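Local coordinates for hypothetical protein MTH1187 (Methanothermobacter thermautotrophicus, PDB 1LXN), which is of unknown function but belongs to the UPF0045 family, forms a homotetramer and probably binds thiamine or a related compound, at residues 1-5 with 86-91; 7-11 with 69-73; 28-34 with 55-60. All coordinates share one frame. Numbering follows the deposited sequence.

Contact 1: residues 1-5 with 86-91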
loop_
_atom_site.group_PDB
_atom_site.type_symbol
_atom_site.label_atom_id
_atom_site.label_comp_id
_atom_site.label_asym_id
_atom_site.label_seq_id
_atom_site.Cartn_x
_atom_site.Cartn_y
_atom_site.Cartn_z
HETATM N N MSE A 1 -10.121 -10.725 -5.953
HETATM C CA MSE A 1 -9.875 -9.253 -6.071
HETATM C C MSE A 1 -9.999 -8.496 -4.750
HETATM O O MSE A 1 -11.096 -8.117 -4.340
HETATM C CB MSE A 1 -10.836 -8.632 -7.085
HETATM C CG MSE A 1 -10.703 -7.120 -7.192
HETATM SE SE MSE A 1 -8.860 -6.576 -7.462
HETATM C CE MSE A 1 -8.742 -6.853 -9.381
ATOM N N ILE A 2 -8.868 -8.265 -4.095
ATOM C CA ILE A 2 -8.847 -7.546 -2.824
ATOM C C ILE A 2 -8.266 -6.143 -3.034
ATOM O O ILE A 2 -7.268 -5.980 -3.741
ATOM C CB ILE A 2 -7.968 -8.292 -1.781
ATOM C CG1 ILE A 2 -8.460 -9.730 -1.614
ATOM C CG2 ILE A 2 -8.008 -7.576 -0.445
ATOM C CD1 ILE A 2 -7.590 -10.581 -0.691
ATOM N N THR A 3 -8.897 -5.133 -2.440
ATOM C CA THR A 3 -8.385 -3.764 -2.546
ATOM C C THR A 3 -7.871 -3.334 -1.177
ATOM O O THR A 3 -8.420 -3.714 -0.139
ATOM C CB THR A 3 -9.464 -2.746 -3.016
ATOM O OG1 THR A 3 -10.629 -2.854 -2.187
ATOM C CG2 THR A 3 -9.829 -2.986 -4.480
ATOM N N ALA A 4 -6.814 -2.535 -1.174
ATOM C CA ALA A 4 -6.232 -2.094 0.079
ATOM C C ALA A 4 -5.443 -0.811 -0.088
ATOM O O ALA A 4 -5.217 -0.342 -1.202
ATOM C CB ALA A 4 -5.315 -3.193 0.630
ATOM N N GLU A 5 -5.030 -0.251 1.040
ATOM C CA GLU A 5 -4.217 0.951 1.053
ATOM C C GLU A 5 -3.121 0.755 2.084
ATOM O O GLU A 5 -3.372 0.276 3.192
ATOM C CB GLU A 5 -5.037 2.190 1.415
ATOM C CG GLU A 5 -4.169 3.430 1.512
ATOM C CD GLU A 5 -4.966 4.715 1.573
ATOM O OE1 GLU A 5 -4.335 5.791 1.634
ATOM O OE2 GLU A 5 -6.215 4.651 1.559
ATOM N N ARG A 86 -14.583 -6.092 -7.389
ATOM C CA ARG A 86 -14.436 -4.651 -7.517
ATOM C C ARG A 86 -12.997 -4.191 -7.352
ATOM O O ARG A 86 -12.424 -4.307 -6.270
ATOM C CB ARG A 86 -15.302 -3.941 -6.470
ATOM C CG ARG A 86 -16.800 -4.156 -6.621
ATOM C CD ARG A 86 -17.433 -3.115 -7.535
ATOM N NE ARG A 86 -18.896 -3.202 -7.522
ATOM C CZ ARG A 86 -19.590 -4.154 -8.137
ATOM N NH1 ARG A 86 -18.959 -5.100 -8.824
ATOM N NH2 ARG A 86 -20.916 -4.171 -8.050
ATOM N N GLY A 87 -12.416 -3.669 -8.426
ATOM C CA GLY A 87 -11.062 -3.158 -8.353
ATOM C C GLY A 87 -11.127 -1.700 -7.924
ATOM O O GLY A 87 -12.215 -1.153 -7.736
ATOM N N LEU A 88 -9.969 -1.067 -7.767
ATOM C CA LEU A 88 -9.899 0.328 -7.352
ATOM C C LEU A 88 -10.739 1.221 -8.268
ATOM O O LEU A 88 -11.550 2.023 -7.795
ATOM C CB LEU A 88 -8.435 0.803 -7.349
ATOM C CG LEU A 88 -7.474 0.089 -6.380
ATOM C CD1 LEU A 88 -6.038 0.478 -6.689
ATOM C CD2 LEU A 88 -7.823 0.447 -4.944
ATOM N N ARG A 89 -10.541 1.076 -9.575
ATOM C CA ARG A 89 -11.272 1.866 -10.560
ATOM C C ARG A 89 -12.785 1.637 -10.458
ATOM O O ARG A 89 -13.567 2.593 -10.456
ATOM C CB ARG A 89 -10.796 1.524 -11.980
ATOM C CG ARG A 89 -11.427 2.407 -13.060
ATOM C CD ARG A 89 -11.300 1.806 -14.466
ATOM N NE ARG A 89 -9.916 1.729 -14.935
ATOM C CZ ARG A 89 -9.147 2.786 -15.183
ATOM N NH1 ARG A 89 -9.622 4.015 -15.009
ATOM N NH2 ARG A 89 -7.897 2.615 -15.605
ATOM N N ASP A 90 -13.196 0.372 -10.375
ATOM C CA ASP A 90 -14.619 0.036 -10.270
ATOM C C ASP A 90 -15.265 0.779 -9.107
ATOM O O ASP A 90 -16.362 1.313 -9.236
ATOM C CB ASP A 90 -14.829 -1.470 -10.045
ATOM C CG ASP A 90 -14.339 -2.316 -11.202
ATOM O OD1 ASP A 90 -14.542 -1.912 -12.366
ATOM O OD2 ASP A 90 -13.767 -3.400 -10.943
ATOM N N LYS A 91 -14.580 0.805 -7.969
ATOM C CA LYS A 91 -15.106 1.470 -6.784
ATOM C C LYS A 91 -15.216 2.975 -6.976
ATOM O O LYS A 91 -16.164 3.600 -6.502
ATOM C CB LYS A 91 -14.231 1.149 -5.569
ATOM C CG LYS A 91 -14.168 -0.349 -5.246
ATOM C CD LYS A 91 -13.207 -0.642 -4.098
ATOM C CE LYS A 91 -13.625 0.057 -2.813
ATOM N NZ LYS A 91 -12.618 -0.196 -1.747
HETATM O O HOH W 1 -13.859 -7.642 -5.195
HETATM O O HOH W 2 -12.685 -4.222 -3.477
#
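The methyl group of Thr3 lies over the backbone at the start of helix 88-98, with CG2 3.4 Å from Arg86 O, 3.9 Å from Gly87 C and 4.0 Å from Leu88 CD2. Beside it, selenomethionine Met1 sets its CG 3.4 Å from Arg86 O. Gly87 is the N-cap; Gly87 N donates to Asp90 OD2 (2.9 Å), the half of a capping box that a glycine N-cap can still form. The contact brings the C-terminal helix, an addition to the ferredoxin-like βαββαβ fold, against the start of strand 2-10. Helix 88-98 meets the sheet face opposite helix 50-66, which packs on Ile2 and Ala4. Lys91 NZ gives a weak hydrogen bond to Thr3 OG1 (3.3 Å), but its stronger partner is Asp79, in a salt bridge. Two waters bridge the segments: one joins Met1 O (2.9 Å) to Arg86 N (2.8 Å), the other lies 2.8 Å from both Thr3 OG1 and Arg86 O, donating to the latter.

Contact 2: residues 7-11 with 69-73; sequences TVIPL and SDRVY
Residues 7-11 and 69-73 run antiparallel in extended conformation, although Asp70 (phi/psi -94/-4°) breaks the extension. Ile9 faces Tyr73 as a hydrogen-bonded pair (CA-CA 5.0 Å), and Pro10 faces Val72 as a non-hydrogen-bonded pair (CA-CA 4.4 Å). Ile9 N donates to Tyr73 O and Tyr73 N to Ile9 O, each at 2.8 Å. Leu11 N donates to Arg71 O (2.7 Å), which also takes a weak bond from Ser69 OG (3.1 Å; chi1 t) and a CA-H...O contact from Pro10 CA (3.4 Å). One water donates to Tyr73 O (2.8 Å) and bonds Thr7 OG1 (2.7 Å); another donates to Leu11 O (2.6 Å) and accepts from Asp70 N (3.1 Å). Val8 CG1 meets Val72 CG1 at 3.4 Å on the face towards helix 50-66; on the other, Leu11 CD1 meets Tyr73 CB at 3.9 Å. This pairs the first and last strands of a ferredoxin-like sheet. Because Pro10 occupies a non-hydrogen-bonded position, its missing amide proton costs no bond to strand 72-79.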
loop_
_atom_site.group_PDB
_atom_site.type_symbol
_atom_site.label_atom_id
_atom_site.label_comp_id
_atom_site.label_asym_id
_atom_site.label_seq_id
_atom_site.Cartn_x
_atom_site.Cartn_y
_atom_site.Cartn_z
ATOM N N THR A 7 0.363 2.599 4.007
ATOM C CA THR A 7 1.175 3.774 4.281
ATOM C C THR A 7 2.261 3.312 5.245
ATOM O O THR A 7 1.966 2.769 6.313
ATOM C CB THR A 7 0.373 4.921 4.946
ATOM O OG1 THR A 7 0.173 4.619 6.331
ATOM C CG2 THR A 7 -0.991 5.090 4.280
ATOM N N VAL A 8 3.514 3.482 4.842
ATOM C CA VAL A 8 4.649 3.111 5.674
ATOM C C VAL A 8 5.289 4.444 6.028
ATOM O O VAL A 8 5.798 5.140 5.155
ATOM C CB VAL A 8 5.655 2.237 4.900
ATOM C CG1 VAL A 8 6.772 1.781 5.833
ATOM C CG2 VAL A 8 4.945 1.034 4.296
ATOM N N ILE A 9 5.250 4.804 7.305
ATOM C CA ILE A 9 5.787 6.084 7.741
ATOM C C ILE A 9 6.937 5.951 8.733
ATOM O O ILE A 9 6.745 5.531 9.867
ATOM C CB ILE A 9 4.673 6.944 8.394
ATOM C CG1 ILE A 9 3.455 7.015 7.465
ATOM C CG2 ILE A 9 5.192 8.344 8.686
ATOM C CD1 ILE A 9 2.270 7.786 8.039
ATOM N N PRO A 10 8.158 6.288 8.304
ATOM C CA PRO A 10 9.296 6.186 9.223
ATOM C C PRO A 10 9.224 7.363 10.190
ATOM O O PRO A 10 8.870 8.472 9.792
ATOM C CB PRO A 10 10.502 6.257 8.288
ATOM C CG PRO A 10 10.004 7.142 7.167
ATOM C CD PRO A 10 8.594 6.634 6.938
ATOM N N LEU A 11 9.538 7.110 11.457
ATOM C CA LEU A 11 9.499 8.143 12.487
ATOM C C LEU A 11 10.904 8.461 13.024
ATOM O O LEU A 11 11.766 7.589 13.080
ATOM C CB LEU A 11 8.598 7.676 13.635
ATOM C CG LEU A 11 7.183 7.213 13.258
ATOM C CD1 LEU A 11 6.439 6.765 14.512
ATOM C CD2 LEU A 11 6.432 8.355 12.580
ATOM N N SER A 69 15.611 3.515 8.795
ATOM C CA SER A 69 14.711 3.994 9.840
ATOM C C SER A 69 14.714 3.077 11.058
ATOM O O SER A 69 14.679 1.853 10.923
ATOM C CB SER A 69 13.286 4.115 9.307
ATOM O OG SER A 69 12.438 4.655 10.305
ATOM N N ASP A 70 14.756 3.680 12.243
ATOM C CA ASP A 70 14.757 2.931 13.495
ATOM C C ASP A 70 13.358 2.763 14.083
ATOM O O ASP A 70 13.184 2.100 15.112
ATOM C CB ASP A 70 15.661 3.617 14.518
ATOM C CG ASP A 70 17.130 3.280 14.318
ATOM O OD1 ASP A 70 17.984 4.069 14.774
ATOM O OD2 ASP A 70 17.428 2.222 13.721
ATOM N N ARG A 71 12.367 3.379 13.445
ATOM C CA ARG A 71 10.989 3.268 13.907
ATOM C C ARG A 71 10.025 3.465 12.745
ATOM O O ARG A 71 9.953 4.542 12.157
ATOM C CB ARG A 71 10.697 4.290 15.010
ATOM C CG ARG A 71 9.329 4.098 15.658
ATOM C CD ARG A 71 9.083 5.062 16.803
ATOM N NE ARG A 71 7.793 4.809 17.449
ATOM C CZ ARG A 71 7.354 5.449 18.533
ATOM N NH1 ARG A 71 8.102 6.386 19.105
ATOM N NH2 ARG A 71 6.161 5.155 19.048
ATOM N N VAL A 72 9.287 2.414 12.415
ATOM C CA VAL A 72 8.341 2.486 11.315
ATOM C C VAL A 72 6.898 2.304 11.775
ATOM O O VAL A 72 6.565 1.361 12.503
ATOM C CB VAL A 72 8.687 1.442 10.230
ATOM C CG1 VAL A 72 7.791 1.623 9.024
ATOM C CG2 VAL A 72 10.151 1.594 9.821
ATOM N N TYR A 73 6.052 3.236 11.351
ATOM C CA TYR A 73 4.638 3.229 11.681
ATOM C C TYR A 73 3.894 2.873 10.403
ATOM O O TYR A 73 3.792 3.693 9.484
ATOM C CB TYR A 73 4.205 4.610 12.158
ATOM C CG TYR A 73 2.771 4.663 12.628
ATOM C CD1 TYR A 73 2.397 4.106 13.853
ATOM C CD2 TYR A 73 1.787 5.274 11.853
ATOM C CE1 TYR A 73 1.079 4.163 14.289
ATOM C CE2 TYR A 73 0.466 5.332 12.282
ATOM C CZ TYR A 73 0.123 4.779 13.496
ATOM O OH TYR A 73 -1.179 4.853 13.926
HETATM O O HOH W 3 1.247 4.721 8.805
HETATM O O HOH W 4 14.034 6.744 12.181
#

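Contact 3: residues 28-34 with 55-60; sequences ALKKLNV and EAVKAA
The end of helix 19-29 and the turn after it lie against helix 50-66, the two segments running in opposite senses. Ala28 pairs with Ala60 (CA-CA 5.2 Å) and Leu29 with Ala56 (CA-CA 5.1 Å), close spacings helped by Ala28, Ala56 and Ala60.

Backbone hydrogen bonds set the frame within each segment. Residues 55-60 are regular helix, with Ala59 N to Glu55 O and Ala60 N to Ala56 O both 3.0 Å. Leu29 to Leu32 form a type I turn, closed by Leu32 N to Leu29 O (3.0 Å). An inverse gamma turn centred on Asn33 (phi/psi -83/61°) follows, with a weak bond from Val34 N to Leu32 O (2.9 Å).

No hydrogen bond crosses between the segments; the contact is apolar. Leu29 (chi1 m, chi2 t) directs CD2 to 3.5 Å from Ala56 CB, while its CG lies 3.9 Å from Ala60 CB. Leu32 (m, m) folds over the helix, with CB 4.1 Å from Ala56 CB and CD2 4.1 Å from Ala59 CB. Ala28 CB rests 4.2 Å from Ala59 CB, and Val34 CG1 is 4.1 Å from Ala56 CB. Backbone oxygens add van der Waals contacts: Leu29 CD2 lies 3.4 Å from Ala56 O, and Ala28 CB 3.4 Å from Ala59 O.

Charge stays at the margin: Lys58 NZ and Glu55 OE2 form a salt bridge (2.6 Å) within helix 50-66.

Such antiparallel helix pairing on one sheet face belongs to the ferredoxin-like fold. Beneath the helices, Leu29 and Ala60 rest on Leu6 of strand 2-10, Leu29 also reaches Leu45 of strand 42-47, and Val34 touches Ala47 as the chain enters strand 35-39.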
loop_
_atom_site.group_PDB
_atom_site.type_symbol
_atom_site.label_atom_id
_atom_site.label_comp_id
_atom_site.label_asym_id
_atom_site.label_seq_id
_atom_site.Cartn_x
_atom_site.Cartn_y
_atom_site.Cartn_z
ATOM N N ALA A 28 9.936 -2.245 -2.993
ATOM C CA ALA A 28 9.857 -3.585 -2.419
ATOM C C ALA A 28 8.529 -4.242 -2.799
ATOM O O ALA A 28 8.478 -5.443 -3.057
ATOM C CB ALA A 28 10.003 -3.521 -0.903
ATOM N N LEU A 29 7.465 -3.437 -2.833
ATOM C CA LEU A 29 6.118 -3.889 -3.195
ATOM C C LEU A 29 6.085 -4.422 -4.621
ATOM O O LEU A 29 5.466 -5.445 -4.899
ATOM C CB LEU A 29 5.117 -2.726 -3.119
ATOM C CG LEU A 29 4.475 -2.342 -1.796
ATOM C CD1 LEU A 29 3.790 -0.990 -1.926
ATOM C CD2 LEU A 29 3.473 -3.414 -1.403
ATOM N N LYS A 30 6.741 -3.694 -5.517
ATOM C CA LYS A 30 6.796 -4.037 -6.935
ATOM C C LYS A 30 7.282 -5.450 -7.237
ATOM O O LYS A 30 7.024 -5.972 -8.320
ATOM C CB LYS A 30 7.696 -3.039 -7.675
ATOM C CG LYS A 30 7.187 -1.613 -7.662
ATOM C CD LYS A 30 8.212 -0.637 -8.240
ATOM C CE LYS A 30 8.520 -0.922 -9.703
ATOM N NZ LYS A 30 9.507 0.055 -10.263
ATOM N N LYS A 31 7.995 -6.059 -6.295
ATOM C CA LYS A 31 8.526 -7.400 -6.505
ATOM C C LYS A 31 7.512 -8.517 -6.280
ATOM O O LYS A 31 7.753 -9.658 -6.676
ATOM C CB LYS A 31 9.742 -7.632 -5.607
ATOM C CG LYS A 31 10.838 -6.592 -5.772
ATOM C CD LYS A 31 12.073 -6.982 -4.979
ATOM C CE LYS A 31 13.119 -5.875 -4.996
ATOM N NZ LYS A 31 13.268 -5.306 -6.361
ATOM N N LEU A 32 6.390 -8.198 -5.641
ATOM C CA LEU A 32 5.359 -9.198 -5.378
ATOM C C LEU A 32 4.294 -9.144 -6.459
ATOM O O LEU A 32 4.245 -8.199 -7.241
ATOM C CB LEU A 32 4.723 -8.983 -3.996
ATOM C CG LEU A 32 5.555 -9.394 -2.766
ATOM C CD1 LEU A 32 5.937 -10.871 -2.878
ATOM C CD2 LEU A 32 6.808 -8.545 -2.658
ATOM N N ASN A 33 3.434 -10.153 -6.503
ATOM C CA ASN A 33 2.397 -10.193 -7.520
ATOM C C ASN A 33 1.157 -9.373 -7.171
ATOM O O ASN A 33 0.057 -9.907 -7.062
ATOM C CB ASN A 33 2.005 -11.640 -7.809
ATOM C CG ASN A 33 1.155 -11.769 -9.054
ATOM O OD1 ASN A 33 1.453 -11.157 -10.085
ATOM N ND2 ASN A 33 0.093 -12.570 -8.975
ATOM N N VAL A 34 1.344 -8.069 -6.995
ATOM C CA VAL A 34 0.236 -7.172 -6.681
ATOM C C VAL A 34 0.270 -5.962 -7.608
ATOM O O VAL A 34 1.313 -5.631 -8.173
ATOM C CB VAL A 34 0.315 -6.640 -5.228
ATOM C CG1 VAL A 34 0.314 -7.797 -4.238
ATOM C CG2 VAL A 34 1.568 -5.773 -5.055
ATOM N N GLU A 55 2.484 -10.473 2.224
ATOM C CA GLU A 55 3.892 -10.551 1.862
ATOM C C GLU A 55 4.350 -9.206 1.281
ATOM O O GLU A 55 5.464 -8.763 1.547
ATOM C CB GLU A 55 4.140 -11.671 0.844
ATOM C CG GLU A 55 3.955 -13.089 1.388
ATOM C CD GLU A 55 4.864 -13.400 2.572
ATOM O OE1 GLU A 55 6.095 -13.178 2.469
ATOM O OE2 GLU A 55 4.347 -13.874 3.609
ATOM N N ALA A 56 3.495 -8.561 0.494
ATOM C CA ALA A 56 3.855 -7.270 -0.090
ATOM C C ALA A 56 3.975 -6.205 1.006
ATOM O O ALA A 56 4.876 -5.361 0.967
ATOM C CB ALA A 56 2.822 -6.844 -1.127
ATOM N N VAL A 57 3.075 -6.256 1.983
ATOM C CA VAL A 57 3.096 -5.302 3.087
ATOM C C VAL A 57 4.325 -5.508 3.966
ATOM O O VAL A 57 4.960 -4.537 4.375
ATOM C CB VAL A 57 1.804 -5.404 3.944
ATOM C CG1 VAL A 57 1.922 -4.538 5.207
ATOM C CG2 VAL A 57 0.606 -4.946 3.110
ATOM N N LYS A 58 4.664 -6.761 4.263
ATOM C CA LYS A 58 5.848 -7.034 5.075
ATOM C C LYS A 58 7.084 -6.534 4.341
ATOM O O LYS A 58 7.966 -5.921 4.937
ATOM C CB LYS A 58 6.006 -8.534 5.353
ATOM C CG LYS A 58 5.127 -9.061 6.477
ATOM C CD LYS A 58 5.373 -10.542 6.752
ATOM C CE LYS A 58 4.955 -11.409 5.573
ATOM N NZ LYS A 58 5.047 -12.870 5.875
ATOM N N ALA A 59 7.141 -6.792 3.041
ATOM C CA ALA A 59 8.275 -6.365 2.235
ATOM C C ALA A 59 8.446 -4.844 2.254
ATOM O O ALA A 59 9.563 -4.340 2.404
ATOM C CB ALA A 59 8.110 -6.855 0.803
ATOM N N ALA A 60 7.340 -4.118 2.105
ATOM C CA ALA A 60 7.389 -2.661 2.095
ATOM C C ALA A 60 7.867 -2.148 3.445
ATOM O O ALA A 60 8.737 -1.281 3.516
ATOM C CB ALA A 60 6.017 -2.087 1.757
#

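Contacts 1 and 2 share strand 2-10, and contact 3 packs on it. Contacts 1 and 2 use the two ends of that strand, with centres about 25 Å apart on opposite sides of the chain's centre, and strand 72-79 and the loop after it lead from the second segment of contact 2 to that of contact 1. Contact 3 belongs to the helical layer, its centre about 16 Å from that of contact 2 and 17 Å from that of contact 1. It meets contact 2 directly, Val8 CG2 lying 4.2 Å from Ala60 CB, whereas nearest atoms of contacts 1 and 3 stay about 7 Å apart. Along the chain the contacts are nested, 3 within 2 within 1. No binding site can be assigned from these three contacts.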